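Local coordinates for thiosulfate sulfurtransferase TUM1 (Saccharomyces cerevisiae, PDB 3UTN), which accepts persulfide sulfur from NFS1 and passes it to UBA4 in the pathway for 2-thiolation of the wobble uridine of tRNAs, at residues 144-149 and 248-253; 49-54 and 119-124; 25-30 and 130-135. All coordinates share one frame; numbering follows the deposited sequence.

Contact 1 (144-149 and 248-253); sequences LLNNFN and KTYPEA
At the junction of the two rhodanese domains, Asn146 of the first holds the backbone of Tyr250 in the second with both ends of its amide. Asn146 OD1 accepts from Tyr250 N at 2.7 Å. Asn146 ND2 donates to Tyr250 O, also at 2.7 Å. This second bond is the straighter (167° at the hydrogen), and the acceptor lies in the plane of the Asn146 amide. Two bonds to one residue fix the rotation of the amide. Its CG stands anti to the backbone N (chi1 -172°), which carries the amide across to the loop. Asn146 ND2 also donates to a water oxygen at 2.7 Å. That water donates in turn to Glu252 OE1. Asn146 OD1 has a second donor, Asn124 ND2.

Asn146 follows strand 141-145 of the parallel sheet of the first domain. The peptide bond between Asn146 and Asn147 is cis, and Asn147 is the N-cap of helix 148-153. Asn147 OD1 caps Gln150 N, while Asn147 ND2 donates to Thr247 O. The methyl group Thr249 CG2 sits 3.4 Å from Asn147 OD1, and the two side chains cross at about a right angle. Farther along, the amide of Asn149 lies beside the base of the Lys248 chain, with Asn149 ND2 3.8 Å from Lys248 CB. Asn149 ND2 is hydrogen-bonded to Val122 O.

Apolar contact is added at the strand end. Leu144 CD2 meets Tyr250 CE2 at 3.5 Å, again with the side chains nearly perpendicular. The hydroxyl of Tyr250 is hydrogen-bonded to Ile290 O in helix 286-297.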
ATOM      1  N   LEU A 144      -5.500  -8.378   2.915  1.00 19.00           N
ATOM      2  CA  LEU A 144      -4.849  -7.399   3.703  1.00 18.44           C
ATOM      3  C   LEU A 144      -5.546  -7.518   5.016  1.00 18.44           C
ATOM      4  O   LEU A 144      -6.738  -7.241   5.117  1.00 18.48           O
ATOM      5  CB  LEU A 144      -5.070  -6.022   3.114  1.00 18.30           C
ATOM      6  CG  LEU A 144      -4.453  -4.913   3.943  1.00 18.28           C
ATOM      7  CD1 LEU A 144      -2.962  -5.162   4.043  1.00 17.65           C
ATOM      8  CD2 LEU A 144      -4.759  -3.580   3.299  1.00 18.26           C
ATOM      9  N   LEU A 145      -4.810  -7.974   6.019  1.00 18.33           N
ATOM     10  CA  LEU A 145      -5.384  -8.054   7.329  1.00 18.63           C
ATOM     11  C   LEU A 145      -5.711  -6.646   7.730  1.00 18.75           C
ATOM     12  O   LEU A 145      -4.882  -5.743   7.616  1.00 19.14           O
ATOM     13  CB  LEU A 145      -4.432  -8.682   8.331  1.00 18.08           C
ATOM     14  CG  LEU A 145      -5.038  -8.782   9.732  1.00 17.51           C
ATOM     15  CD1 LEU A 145      -6.143  -9.822   9.777  1.00 17.49           C
ATOM     16  CD2 LEU A 145      -3.945  -9.117  10.713  1.00 17.63           C
ATOM     17  N   ASN A 146      -6.934  -6.462   8.187  1.00 19.33           N
ATOM     18  CA  ASN A 146      -7.367  -5.162   8.589  1.00 19.27           C
ATOM     19  C   ASN A 146      -7.766  -5.099  10.059  1.00 19.48           C
ATOM     20  O   ASN A 146      -8.922  -5.266  10.398  1.00 20.28           O
ATOM     21  CB  ASN A 146      -8.508  -4.684   7.709  1.00 19.87           C
ATOM     22  CG  ASN A 146      -8.861  -3.259   7.987  1.00 19.95           C
ATOM     23  OD1 ASN A 146      -7.986  -2.453   8.311  1.00 19.80           O
ATOM     24  ND2 ASN A 146     -10.146  -2.934   7.895  1.00 20.51           N
ATOM     25  N   ASN A 147      -6.804  -4.880  10.935  1.00 19.27           N
ATOM     26  CA  ASN A 147      -5.397  -4.885  10.599  1.00 19.53           C
ATOM     27  C   ASN A 147      -4.717  -5.565  11.758  1.00 19.53           C
ATOM     28  O   ASN A 147      -5.382  -6.022  12.688  1.00 18.91           O
ATOM     29  CB  ASN A 147      -4.858  -3.470  10.394  1.00 19.86           C
ATOM     30  CG  ASN A 147      -5.095  -2.567  11.589  1.00 20.22           C
ATOM     31  OD1 ASN A 147      -5.456  -3.020  12.673  1.00 21.02           O
ATOM     32  ND2 ASN A 147      -4.889  -1.279  11.394  1.00 20.31           N
ATOM     33  N   PHE A 148      -3.400  -5.622  11.711  1.00 19.38           N
ATOM     34  CA  PHE A 148      -2.659  -6.284  12.743  1.00 19.52           C
ATOM     35  C   PHE A 148      -2.814  -5.593  14.085  1.00 19.51           C
ATOM     36  O   PHE A 148      -2.773  -6.253  15.113  1.00 19.51           O
ATOM     37  CB  PHE A 148      -1.202  -6.378  12.365  1.00 19.35           C
ATOM     38  CG  PHE A 148      -0.427  -7.332  13.204  1.00 19.33           C
ATOM     39  CD1 PHE A 148      -0.947  -8.584  13.523  1.00 19.00           C
ATOM     40  CD2 PHE A 148       0.842  -6.998  13.648  1.00 19.23           C
ATOM     41  CE1 PHE A 148      -0.215  -9.468  14.291  1.00 19.40           C
ATOM     42  CE2 PHE A 148       1.578  -7.884  14.407  1.00 19.07           C
ATOM     43  CZ  PHE A 148       1.051  -9.120  14.726  1.00 18.91           C
ATOM     44  N   ASN A 149      -2.995  -4.276  14.069  1.00 20.96           N
ATOM     45  CA  ASN A 149      -3.252  -3.528  15.294  1.00 22.25           C
ATOM     46  C   ASN A 149      -4.443  -4.107  16.020  1.00 22.06           C
ATOM     47  O   ASN A 149      -4.368  -4.418  17.204  1.00 21.74           O
ATOM     48  CB  ASN A 149      -3.520  -2.056  15.001  1.00 23.67           C
ATOM     49  CG  ASN A 149      -2.262  -1.295  14.639  1.00 24.60           C
ATOM     50  OD1 ASN A 149      -1.152  -1.806  14.772  1.00 26.28           O
ATOM     51  ND2 ASN A 149      -2.432  -0.063  14.193  1.00 25.53           N
ATOM     52  N   LYS A 248      -5.896   2.467  12.956  1.00 27.45           N
ATOM     53  CA  LYS A 248      -5.370   2.486  11.591  1.00 26.57           C
ATOM     54  C   LYS A 248      -6.027   1.432  10.709  1.00 24.54           C
ATOM     55  O   LYS A 248      -5.505   1.081   9.659  1.00 23.18           O
ATOM     56  CB  LYS A 248      -3.843   2.332  11.578  1.00 27.91           C
ATOM     57  CG  LYS A 248      -3.099   3.335  12.442  1.00 30.26           C
ATOM     58  CD  LYS A 248      -3.462   4.755  12.049  1.00 32.49           C
ATOM     59  CE  LYS A 248      -2.758   5.768  12.934  1.00 34.46           C
ATOM     60  NZ  LYS A 248      -3.319   7.124  12.677  1.00 37.17           N
ATOM     61  N   THR A 249      -7.172   0.920  11.141  1.00 23.48           N
ATOM     62  CA  THR A 249      -7.907   0.008  10.299  1.00 22.98           C
ATOM     63  C   THR A 249      -8.531   0.813   9.194  1.00 22.55           C
ATOM     64  O   THR A 249      -8.860   1.994   9.365  1.00 22.85           O
ATOM     65  CB  THR A 249      -9.057  -0.707  11.022  1.00 23.32           C
ATOM     66  OG1 THR A 249      -9.829   0.257  11.750  1.00 24.02           O
ATOM     67  CG2 THR A 249      -8.527  -1.770  11.950  1.00 23.27           C
ATOM     68  N   TYR A 250      -8.682   0.170   8.055  1.00 22.01           N
ATOM     69  CA  TYR A 250      -9.597   0.666   7.073  1.00 22.46           C
ATOM     70  C   TYR A 250     -10.959   0.503   7.677  1.00 23.22           C
ATOM     71  O   TYR A 250     -11.249  -0.536   8.266  1.00 22.78           O
ATOM     72  CB  TYR A 250      -9.533  -0.167   5.828  1.00 21.57           C
ATOM     73  CG  TYR A 250      -8.322   0.115   5.021  1.00 21.10           C
ATOM     74  CD1 TYR A 250      -8.224   1.287   4.281  1.00 20.70           C
ATOM     75  CD2 TYR A 250      -7.271  -0.790   4.987  1.00 20.65           C
ATOM     76  CE1 TYR A 250      -7.099   1.552   3.534  1.00 20.87           C
ATOM     77  CE2 TYR A 250      -6.150  -0.543   4.229  1.00 20.66           C
ATOM     78  CZ  TYR A 250      -6.071   0.629   3.512  1.00 20.57           C
ATOM     79  OH  TYR A 250      -4.964   0.872   2.771  1.00 20.41           O
ATOM     80  N   PRO A 251     -11.791   1.540   7.557  1.00 24.52           N
ATOM     81  CA  PRO A 251     -13.180   1.395   7.938  1.00 25.41           C
ATOM     82  C   PRO A 251     -13.781   0.258   7.145  1.00 25.94           C
ATOM     83  O   PRO A 251     -13.256  -0.114   6.094  1.00 24.74           O
ATOM     84  CB  PRO A 251     -13.797   2.720   7.502  1.00 25.57           C
ATOM     85  CG  PRO A 251     -12.671   3.683   7.578  1.00 25.30           C
ATOM     86  CD  PRO A 251     -11.470   2.910   7.135  1.00 24.54           C
ATOM     87  N   GLU A 252     -14.864  -0.303   7.655  1.00 26.52           N
ATOM     88  CA  GLU A 252     -15.535  -1.386   6.968  1.00 27.98           C
ATOM     89  C   GLU A 252     -16.012  -0.917   5.610  1.00 26.77           C
ATOM     90  O   GLU A 252     -16.352   0.250   5.437  1.00 26.50           O
ATOM     91  CB  GLU A 252     -16.701  -1.902   7.805  1.00 29.42           C
ATOM     92  CG  GLU A 252     -16.239  -2.612   9.066  1.00 32.51           C
ATOM     93  CD  GLU A 252     -15.286  -3.752   8.760  1.00 34.67           C
ATOM     94  OE1 GLU A 252     -14.085  -3.631   9.082  1.00 37.66           O
ATOM     95  OE2 GLU A 252     -15.731  -4.760   8.174  1.00 36.26           O
ATOM     96  N   ALA A 253     -15.998  -1.827   4.645  1.00 26.35           N
ATOM     97  CA  ALA A 253     -16.581  -1.567   3.343  1.00 26.83           C
ATOM     98  C   ALA A 253     -18.007  -1.076   3.549  1.00 27.02           C
ATOM     99  O   ALA A 253     -18.657  -1.428   4.536  1.00 26.26           O
ATOM    100  CB  ALA A 253     -16.566  -2.824   2.499  1.00 27.05           C
TER
HETATM  101  O   HOH W   1     -11.828  -4.992   7.614  1.00 33.38           O
HETATM  102  O   HOH W   2     -11.456  -4.321  11.049  1.00 43.73           O

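Contact 2 (49-54 and 119-124); sequences PVDATW and YDRVGN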
ATOM      1  N   PRO A  49       0.303 -15.589   6.519  1.00 19.62           N
ATOM      2  CA  PRO A  49       0.244 -14.201   6.881  1.00 19.41           C
ATOM      3  C   PRO A  49       1.543 -13.597   6.429  1.00 19.07           C
ATOM      4  O   PRO A  49       2.574 -14.262   6.410  1.00 18.43           O
ATOM      5  CB  PRO A  49       0.165 -14.234   8.401  1.00 19.23           C
ATOM      6  CG  PRO A  49      -0.366 -15.582   8.718  1.00 19.04           C
ATOM      7  CD  PRO A  49       0.287 -16.460   7.702  1.00 18.96           C
ATOM      8  N   VAL A  50       1.474 -12.355   6.006  1.00 18.96           N
ATOM      9  CA  VAL A  50       2.623 -11.718   5.448  1.00 19.05           C
ATOM     10  C   VAL A  50       2.767 -10.452   6.235  1.00 18.75           C
ATOM     11  O   VAL A  50       1.962  -9.546   6.122  1.00 18.93           O
ATOM     12  CB  VAL A  50       2.423 -11.414   3.961  1.00 19.23           C
ATOM     13  CG1 VAL A  50       3.646 -10.712   3.401  1.00 19.44           C
ATOM     14  CG2 VAL A  50       2.159 -12.700   3.198  1.00 19.60           C
ATOM     15  N   ASP A  51       3.790 -10.423   7.067  1.00 18.91           N
ATOM     16  CA  ASP A  51       4.136  -9.229   7.773  1.00 19.65           C
ATOM     17  C   ASP A  51       4.908  -8.356   6.801  1.00 19.64           C
ATOM     18  O   ASP A  51       6.026  -8.674   6.401  1.00 20.06           O
ATOM     19  CB  ASP A  51       4.966  -9.572   8.998  1.00 20.03           C
ATOM     20  CG  ASP A  51       5.317  -8.359   9.813  1.00 21.37           C
ATOM     21  OD1 ASP A  51       4.892  -7.246   9.447  1.00 21.68           O
ATOM     22  OD2 ASP A  51       6.022  -8.524  10.820  1.00 22.36           O
ATOM     23  N   ALA A  52       4.281  -7.256   6.413  1.00 19.15           N
ATOM     24  CA  ALA A  52       4.879  -6.326   5.482  1.00 19.17           C
ATOM     25  C   ALA A  52       5.317  -5.098   6.236  1.00 19.18           C
ATOM     26  O   ALA A  52       5.505  -4.028   5.658  1.00 19.91           O
ATOM     27  CB  ALA A  52       3.886  -5.961   4.407  1.00 18.52           C
ATOM     28  N   THR A  53       5.490  -5.263   7.537  1.00 19.52           N
ATOM     29  CA  THR A  53       5.833  -4.151   8.384  1.00 19.86           C
ATOM     30  C   THR A  53       7.023  -3.446   7.804  1.00 20.13           C
ATOM     31  O   THR A  53       8.030  -4.049   7.437  1.00 19.15           O
ATOM     32  CB  THR A  53       6.122  -4.577   9.817  1.00 19.46           C
ATOM     33  OG1 THR A  53       4.921  -5.089  10.385  1.00 19.13           O
ATOM     34  CG2 THR A  53       6.572  -3.396  10.635  1.00 19.73           C
ATOM     35  N   TRP A  54       6.856  -2.151   7.681  1.00 20.61           N
ATOM     36  CA  TRP A  54       7.903  -1.313   7.216  1.00 21.59           C
ATOM     37  C   TRP A  54       7.701  -0.054   7.975  1.00 21.71           C
ATOM     38  O   TRP A  54       6.575   0.398   8.155  1.00 21.12           O
ATOM     39  CB  TRP A  54       7.763  -1.105   5.725  1.00 22.41           C
ATOM     40  CG  TRP A  54       8.785  -0.159   5.191  1.00 23.87           C
ATOM     41  CD1 TRP A  54      10.038  -0.463   4.678  1.00 24.50           C
ATOM     42  CD2 TRP A  54       8.679   1.290   5.122  1.00 24.75           C
ATOM     43  NE1 TRP A  54      10.693   0.675   4.299  1.00 25.16           N
ATOM     44  CE2 TRP A  54       9.933   1.764   4.540  1.00 24.96           C
ATOM     45  CE3 TRP A  54       7.699   2.216   5.466  1.00 25.03           C
ATOM     46  CZ2 TRP A  54      10.179   3.109   4.323  1.00 25.45           C
ATOM     47  CZ3 TRP A  54       7.959   3.568   5.239  1.00 25.73           C
ATOM     48  CH2 TRP A  54       9.169   4.002   4.678  1.00 25.44           C
ATOM     49  N   TYR A 119      -0.188  -8.040   6.615  1.00 17.49           N
ATOM     50  CA  TYR A 119      -0.431  -7.127   7.684  1.00 18.05           C
ATOM     51  C   TYR A 119       0.857  -6.397   7.908  1.00 18.07           C
ATOM     52  O   TYR A 119       1.885  -6.724   7.322  1.00 18.54           O
ATOM     53  CB  TYR A 119      -0.861  -7.881   8.933  1.00 17.45           C
ATOM     54  CG  TYR A 119       0.160  -8.839   9.483  1.00 17.96           C
ATOM     55  CD1 TYR A 119       0.331 -10.110   8.933  1.00 18.34           C
ATOM     56  CD2 TYR A 119       0.953  -8.477  10.558  1.00 17.86           C
ATOM     57  CE1 TYR A 119       1.264 -10.986   9.451  1.00 18.34           C
ATOM     58  CE2 TYR A 119       1.876  -9.347  11.090  1.00 18.69           C
ATOM     59  CZ  TYR A 119       2.025 -10.594  10.535  1.00 18.63           C
ATOM     60  OH  TYR A 119       2.947 -11.439  11.074  1.00 19.57           O
ATOM     61  N   ASP A 120       0.788  -5.386   8.743  1.00 18.89           N
ATOM     62  CA  ASP A 120       1.989  -4.743   9.192  1.00 19.81           C
ATOM     63  C   ASP A 120       1.747  -4.332  10.620  1.00 20.09           C
ATOM     64  O   ASP A 120       0.611  -4.379  11.098  1.00 20.12           O
ATOM     65  CB  ASP A 120       2.358  -3.571   8.278  1.00 20.30           C
ATOM     66  CG  ASP A 120       1.312  -2.490   8.247  1.00 20.57           C
ATOM     67  OD1 ASP A 120       0.572  -2.315   9.234  1.00 22.40           O
ATOM     68  OD2 ASP A 120       1.244  -1.785   7.229  1.00 20.70           O
ATOM     69  N   ARG A 121       2.806  -3.942  11.308  1.00 20.19           N
ATOM     70  CA  ARG A 121       2.686  -3.620  12.714  1.00 21.32           C
ATOM     71  C   ARG A 121       2.212  -2.209  12.934  1.00 21.14           C
ATOM     72  O   ARG A 121       1.828  -1.851  14.039  1.00 21.93           O
ATOM     73  CB  ARG A 121       4.012  -3.845  13.412  1.00 21.85           C
ATOM     74  CG  ARG A 121       4.407  -5.293  13.352  1.00 22.31           C
ATOM     75  CD  ARG A 121       5.766  -5.534  13.955  1.00 24.02           C
ATOM     76  NE  ARG A 121       6.093  -6.941  13.803  1.00 25.40           N
ATOM     77  CZ  ARG A 121       5.589  -7.909  14.559  1.00 24.87           C
ATOM     78  NH1 ARG A 121       4.742  -7.624  15.532  1.00 25.81           N
ATOM     79  NH2 ARG A 121       5.936  -9.165  14.337  1.00 26.79           N
ATOM     80  N   VAL A 122       2.242  -1.406  11.881  1.00 21.16           N
ATOM     81  CA  VAL A 122       1.883  -0.005  12.013  1.00 22.12           C
ATOM     82  C   VAL A 122       0.375   0.142  11.967  1.00 22.33           C
ATOM     83  O   VAL A 122      -0.222   0.808  12.812  1.00 22.91           O
ATOM     84  CB  VAL A 122       2.551   0.851  10.928  1.00 22.10           C
ATOM     85  CG1 VAL A 122       2.089   2.302  11.021  1.00 22.20           C
ATOM     86  CG2 VAL A 122       4.056   0.763  11.074  1.00 22.87           C
ATOM     87  N   GLY A 123      -0.236  -0.508  10.989  1.00 22.46           N
ATOM     88  CA  GLY A 123      -1.667  -0.429  10.815  1.00 23.83           C
ATOM     89  C   GLY A 123      -1.954   0.101   9.441  1.00 23.51           C
ATOM     90  O   GLY A 123      -2.081   1.306   9.248  1.00 25.60           O
ATOM     91  N   ASN A 124      -2.020  -0.805   8.476  1.00 23.15           N
ATOM     92  CA  ASN A 124      -2.339  -0.432   7.105  1.00 21.94           C
ATOM     93  C   ASN A 124      -1.442   0.658   6.606  1.00 21.93           C
ATOM     94  O   ASN A 124      -1.884   1.655   6.038  1.00 21.70           O
ATOM     95  CB  ASN A 124      -3.787  -0.015   7.010  1.00 21.60           C
ATOM     96  CG  ASN A 124      -4.697  -1.179   7.189  1.00 21.46           C
ATOM     97  OD1 ASN A 124      -4.450  -2.234   6.619  1.00 22.46           O
ATOM     98  ND2 ASN A 124      -5.740  -1.012   7.978  1.00 21.11           N
TER
HETATM   99  O   HOH W   3       7.573  -6.614  11.591  1.00 25.40           O
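The Tyr119 ring has Asp51 CA over one face and Pro49 CB at its edge. The first is a CH-pi contact, with Asp51 CA 3.8 Å from the ring centroid. Pro49 CB meets Tyr119 CE1 at 3.6 Å. Tyr119 OH is hydrogen-bonded to Ser76 OG. The Asp51 carboxylate is turned only 16° from the ring plane. The Arg121 guanidinium stands steeply to that carboxylate, at 73°, and a water lies in the plane of the guanidinium, at its edge. That water accepts from Arg121 NE at 2.7 Å and donates to Asp51 OD2. The direct salt bridge, Asp51 OD2 to Arg121 NE, is longer at 3.4 Å. Arg121 NH1 is hydrogen-bonded to Pro71 O.

Strands 47-51 and 115-119 are parallel neighbours in the rhodanese sheet. Tyr119 N donates to Val50 O at 2.7 Å, and Ala52 N to Tyr119 O at 2.6 Å. Beyond the strand ends, Asp51 OD1 accepts from Thr53 N in an Asx turn, and Thr53 OG1 accepts from Arg121 N.

An alanine in place of Tyr119 would probably leave Asp51 CA and Pro49 CB beside a gap and Ser76 OG without its hydroxyl partner. Backbone N-H, water and arginine all approach the Asp51 carboxylate, consistent with a buried, ionised aspartate.

Contact 3 (25-30 and 130-135); sequences PLFDLI and CAWTLG
Phe27 lays one face of its ring over the methyl group of Ala131, on the helix of a beta-alpha-beta crossover in the first rhodanese domain. Ala131 CB lies 3.6 Å from the ring centroid and only 13° off the ring normal, a CH-pi contact over the ring centre. The same ring reaches on to the next helix residue. Phe27 CE2 comes to 3.4 Å from Trp132 CA and 3.5 Å from Trp132 CB. The ring is brought there by a first torsion of 63°, with CG between the backbone N and the carbonyl carbon.

One turn on, Leu26 rests on Gly135. Both methyl groups touch its peptide: Leu26 CD1 is 3.7 Å from Gly135 C, and Leu26 CD2 is 3.6 Å from Gly135 O. No hydrogen bond crosses between the segments; the contacts between side chains are apolar.

The crossover runs from strand 115-119 through helix 127-136 to strand 141-145. Residues 25-27 lead into strand 28-30, which pairs with 141-145 through backbone bonds of Asp28 and Ile30. This pairing leaves Phe27, just before the strand, facing the helix. The Phe27 side chain also touches Val142 and Leu144 of strand 141-145, and Thr293 of helix 286-297 in the second domain. The indole of Trp132 is held from outside the two segments: NE1 is hydrogen-bonded to Glu184 OE2, and its ring meets Phe95 edge-to-face. A dimethyl sulfoxide molecule, probably from the crystallisation liquor, lies close to Phe27.

The backbones come closest at Gly135. A side chain there would point at Leu26, and its CB would clash with Leu26 O, which already lies 3.2 Å from Gly135 CA.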
ATOM      1  N   PRO A  25     -10.736  -8.622  -7.240  1.00 41.26           N
ATOM      2  CA  PRO A  25      -9.916  -7.771  -6.370  1.00 37.32           C
ATOM      3  C   PRO A  25      -8.505  -8.320  -6.225  1.00 32.95           C
ATOM      4  O   PRO A  25      -8.329  -9.523  -6.045  1.00 32.19           O
ATOM      5  CB  PRO A  25     -10.643  -7.829  -5.021  1.00 39.29           C
ATOM      6  CG  PRO A  25     -12.004  -8.361  -5.318  1.00 40.39           C
ATOM      7  CD  PRO A  25     -11.823  -9.272  -6.491  1.00 41.25           C
ATOM      8  N   LEU A  26      -7.509  -7.446  -6.320  1.00 28.78           N
ATOM      9  CA  LEU A  26      -6.116  -7.870  -6.192  1.00 26.18           C
ATOM     10  C   LEU A  26      -5.837  -8.389  -4.798  1.00 24.42           C
ATOM     11  O   LEU A  26      -5.011  -9.272  -4.597  1.00 23.79           O
ATOM     12  CB  LEU A  26      -5.175  -6.730  -6.533  1.00 26.39           C
ATOM     13  CG  LEU A  26      -5.188  -6.357  -8.010  1.00 26.48           C
ATOM     14  CD1 LEU A  26      -3.919  -5.591  -8.266  1.00 26.63           C
ATOM     15  CD2 LEU A  26      -5.252  -7.586  -8.905  1.00 26.87           C
ATOM     16  N   PHE A  27      -6.548  -7.829  -3.835  1.00 22.40           N
ATOM     17  CA  PHE A  27      -6.568  -8.387  -2.506  1.00 21.90           C
ATOM     18  C   PHE A  27      -7.824  -7.916  -1.825  1.00 22.33           C
ATOM     19  O   PHE A  27      -8.387  -6.887  -2.187  1.00 22.69           O
ATOM     20  CB  PHE A  27      -5.327  -7.979  -1.711  1.00 20.61           C
ATOM     21  CG  PHE A  27      -5.216  -6.510  -1.468  1.00 19.94           C
ATOM     22  CD1 PHE A  27      -5.739  -5.946  -0.318  1.00 19.73           C
ATOM     23  CD2 PHE A  27      -4.580  -5.692  -2.388  1.00 19.65           C
ATOM     24  CE1 PHE A  27      -5.622  -4.589  -0.088  1.00 19.53           C
ATOM     25  CE2 PHE A  27      -4.467  -4.340  -2.166  1.00 19.57           C
ATOM     26  CZ  PHE A  27      -4.982  -3.789  -1.011  1.00 19.37           C
ATOM     27  N   ASP A  28      -8.268  -8.688  -0.850  1.00 23.41           N
ATOM     28  CA  ASP A  28      -9.404  -8.304  -0.057  1.00 24.09           C
ATOM     29  C   ASP A  28      -8.880  -7.911   1.290  1.00 23.05           C
ATOM     30  O   ASP A  28      -7.902  -8.473   1.773  1.00 22.52           O
ATOM     31  CB  ASP A  28     -10.374  -9.470   0.106  1.00 25.71           C
ATOM     32  CG  ASP A  28     -11.119  -9.796  -1.170  1.00 27.75           C
ATOM     33  OD1 ASP A  28     -11.040  -8.996  -2.119  1.00 29.11           O
ATOM     34  OD2 ASP A  28     -11.785 -10.851  -1.221  1.00 29.40           O
ATOM     35  N   LEU A  29      -9.538  -6.944   1.905  1.00 22.45           N
ATOM     36  CA  LEU A  29      -9.307  -6.716   3.307  1.00 22.03           C
ATOM     37  C   LEU A  29      -9.823  -7.941   4.010  1.00 21.28           C
ATOM     38  O   LEU A  29     -10.748  -8.610   3.544  1.00 21.03           O
ATOM     39  CB  LEU A  29     -10.056  -5.489   3.806  1.00 22.65           C
ATOM     40  CG  LEU A  29      -9.704  -4.126   3.226  1.00 24.32           C
ATOM     41  CD1 LEU A  29      -9.906  -3.113   4.328  1.00 24.34           C
ATOM     42  CD2 LEU A  29      -8.279  -4.066   2.709  1.00 24.50           C
ATOM     43  N   ILE A  30      -9.205  -8.254   5.129  1.00 20.35           N
ATOM     44  CA  ILE A  30      -9.716  -9.309   5.956  1.00 20.22           C
ATOM     45  C   ILE A  30      -9.570  -8.832   7.379  1.00 20.20           C
ATOM     46  O   ILE A  30      -8.517  -8.329   7.777  1.00 19.65           O
ATOM     47  CB  ILE A  30      -9.010 -10.653   5.684  1.00 20.16           C
ATOM     48  CG1 ILE A  30      -9.785 -11.803   6.323  1.00 20.45           C
ATOM     49  CG2 ILE A  30      -7.557 -10.612   6.119  1.00 19.87           C
ATOM     50  CD1 ILE A  30      -9.329 -13.163   5.863  1.00 20.41           C
ATOM     51  N   CYS A 130       2.054  -3.852   0.296  1.00 18.60           N
ATOM     52  CA  CYS A 130       2.443  -5.230   0.155  1.00 18.69           C
ATOM     53  C   CYS A 130       1.322  -6.093  -0.408  1.00 18.10           C
ATOM     54  O   CYS A 130       1.533  -6.832  -1.363  1.00 17.34           O
ATOM     55  CB  CYS A 130       2.881  -5.782   1.491  1.00 19.11           C
ATOM     56  SG  CYS A 130       3.093  -7.555   1.394  1.00 20.74           S
ATOM     57  N   ALA A 131       0.138  -6.006   0.190  1.00 17.83           N
ATOM     58  CA  ALA A 131      -1.010  -6.772  -0.289  1.00 17.99           C
ATOM     59  C   ALA A 131      -1.216  -6.447  -1.754  1.00 18.25           C
ATOM     60  O   ALA A 131      -1.408  -7.324  -2.594  1.00 18.79           O
ATOM     61  CB  ALA A 131      -2.253  -6.427   0.508  1.00 17.93           C
ATOM     62  N   TRP A 132      -1.136  -5.164  -2.050  1.00 18.30           N
ATOM     63  CA  TRP A 132      -1.315  -4.690  -3.389  1.00 19.25           C
ATOM     64  C   TRP A 132      -0.245  -5.215  -4.297  1.00 19.45           C
ATOM     65  O   TRP A 132      -0.547  -5.684  -5.376  1.00 19.49           O
ATOM     66  CB  TRP A 132      -1.331  -3.195  -3.349  1.00 19.82           C
ATOM     67  CG  TRP A 132      -1.291  -2.541  -4.675  1.00 20.78           C
ATOM     68  CD1 TRP A 132      -2.332  -2.376  -5.578  1.00 21.04           C
ATOM     69  CD2 TRP A 132      -0.146  -1.897  -5.279  1.00 20.91           C
ATOM     70  NE1 TRP A 132      -1.907  -1.693  -6.678  1.00 21.44           N
ATOM     71  CE2 TRP A 132      -0.604  -1.375  -6.563  1.00 21.27           C
ATOM     72  CE3 TRP A 132       1.173  -1.717  -4.906  1.00 21.04           C
ATOM     73  CZ2 TRP A 132       0.238  -0.703  -7.416  1.00 21.19           C
ATOM     74  CZ3 TRP A 132       2.014  -1.028  -5.776  1.00 21.15           C
ATOM     75  CH2 TRP A 132       1.557  -0.543  -7.002  1.00 21.14           C
ATOM     76  N   THR A 133       1.003  -5.169  -3.847  1.00 19.64           N
ATOM     77  CA  THR A 133       2.120  -5.716  -4.615  1.00 20.52           C
ATOM     78  C   THR A 133       1.896  -7.189  -4.930  1.00 20.54           C
ATOM     79  O   THR A 133       2.035  -7.617  -6.074  1.00 21.11           O
ATOM     80  CB  THR A 133       3.441  -5.545  -3.861  1.00 20.27           C
ATOM     81  OG1 THR A 133       3.657  -4.154  -3.638  1.00 20.96           O
ATOM     82  CG2 THR A 133       4.609  -6.122  -4.665  1.00 20.95           C
ATOM     83  N   LEU A 134       1.549  -7.956  -3.906  1.00 20.53           N
ATOM     84  CA  LEU A 134       1.212  -9.357  -4.078  1.00 21.06           C
ATOM     85  C   LEU A 134       0.106  -9.516  -5.097  1.00 21.32           C
ATOM     86  O   LEU A 134       0.225 -10.301  -6.028  1.00 20.93           O
ATOM     87  CB  LEU A 134       0.781  -9.961  -2.748  1.00 20.66           C
ATOM     88  CG  LEU A 134       1.892  -9.989  -1.706  1.00 20.63           C
ATOM     89  CD1 LEU A 134       1.298 -10.373  -0.369  1.00 20.81           C
ATOM     90  CD2 LEU A 134       2.991 -10.956  -2.119  1.00 20.80           C
ATOM     91  N   GLY A 135      -0.959  -8.746  -4.913  1.00 21.89           N
ATOM     92  CA  GLY A 135      -2.088  -8.749  -5.829  1.00 22.72           C
ATOM     93  C   GLY A 135      -1.680  -8.323  -7.219  1.00 23.11           C
ATOM     94  O   GLY A 135      -2.018  -8.987  -8.191  1.00 23.78           O
TER

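Overall arrangement
From the N terminus, residues 25-30 supply one half of contact 3 and end in 28-30, an edge strand of the first rhodanese sheet. Residues 49-54 then open contact 2, which 119-124 closes. Contact 3 closes next, at 130-135, so the loop of contact 2 lies wholly within that of contact 3. Contact 1 opens only afterwards, at 144-149, and closes at 248-253; it crosses neither. Contact 2 ties two inner, neighbouring strands of the first sheet, contact 3 sets a helix against the lead-in to its edge strand, and contact 1 joins that domain to the second. Asn124 links contacts 1 and 2, and Ala52 packs on Cys130 between contacts 2 and 3.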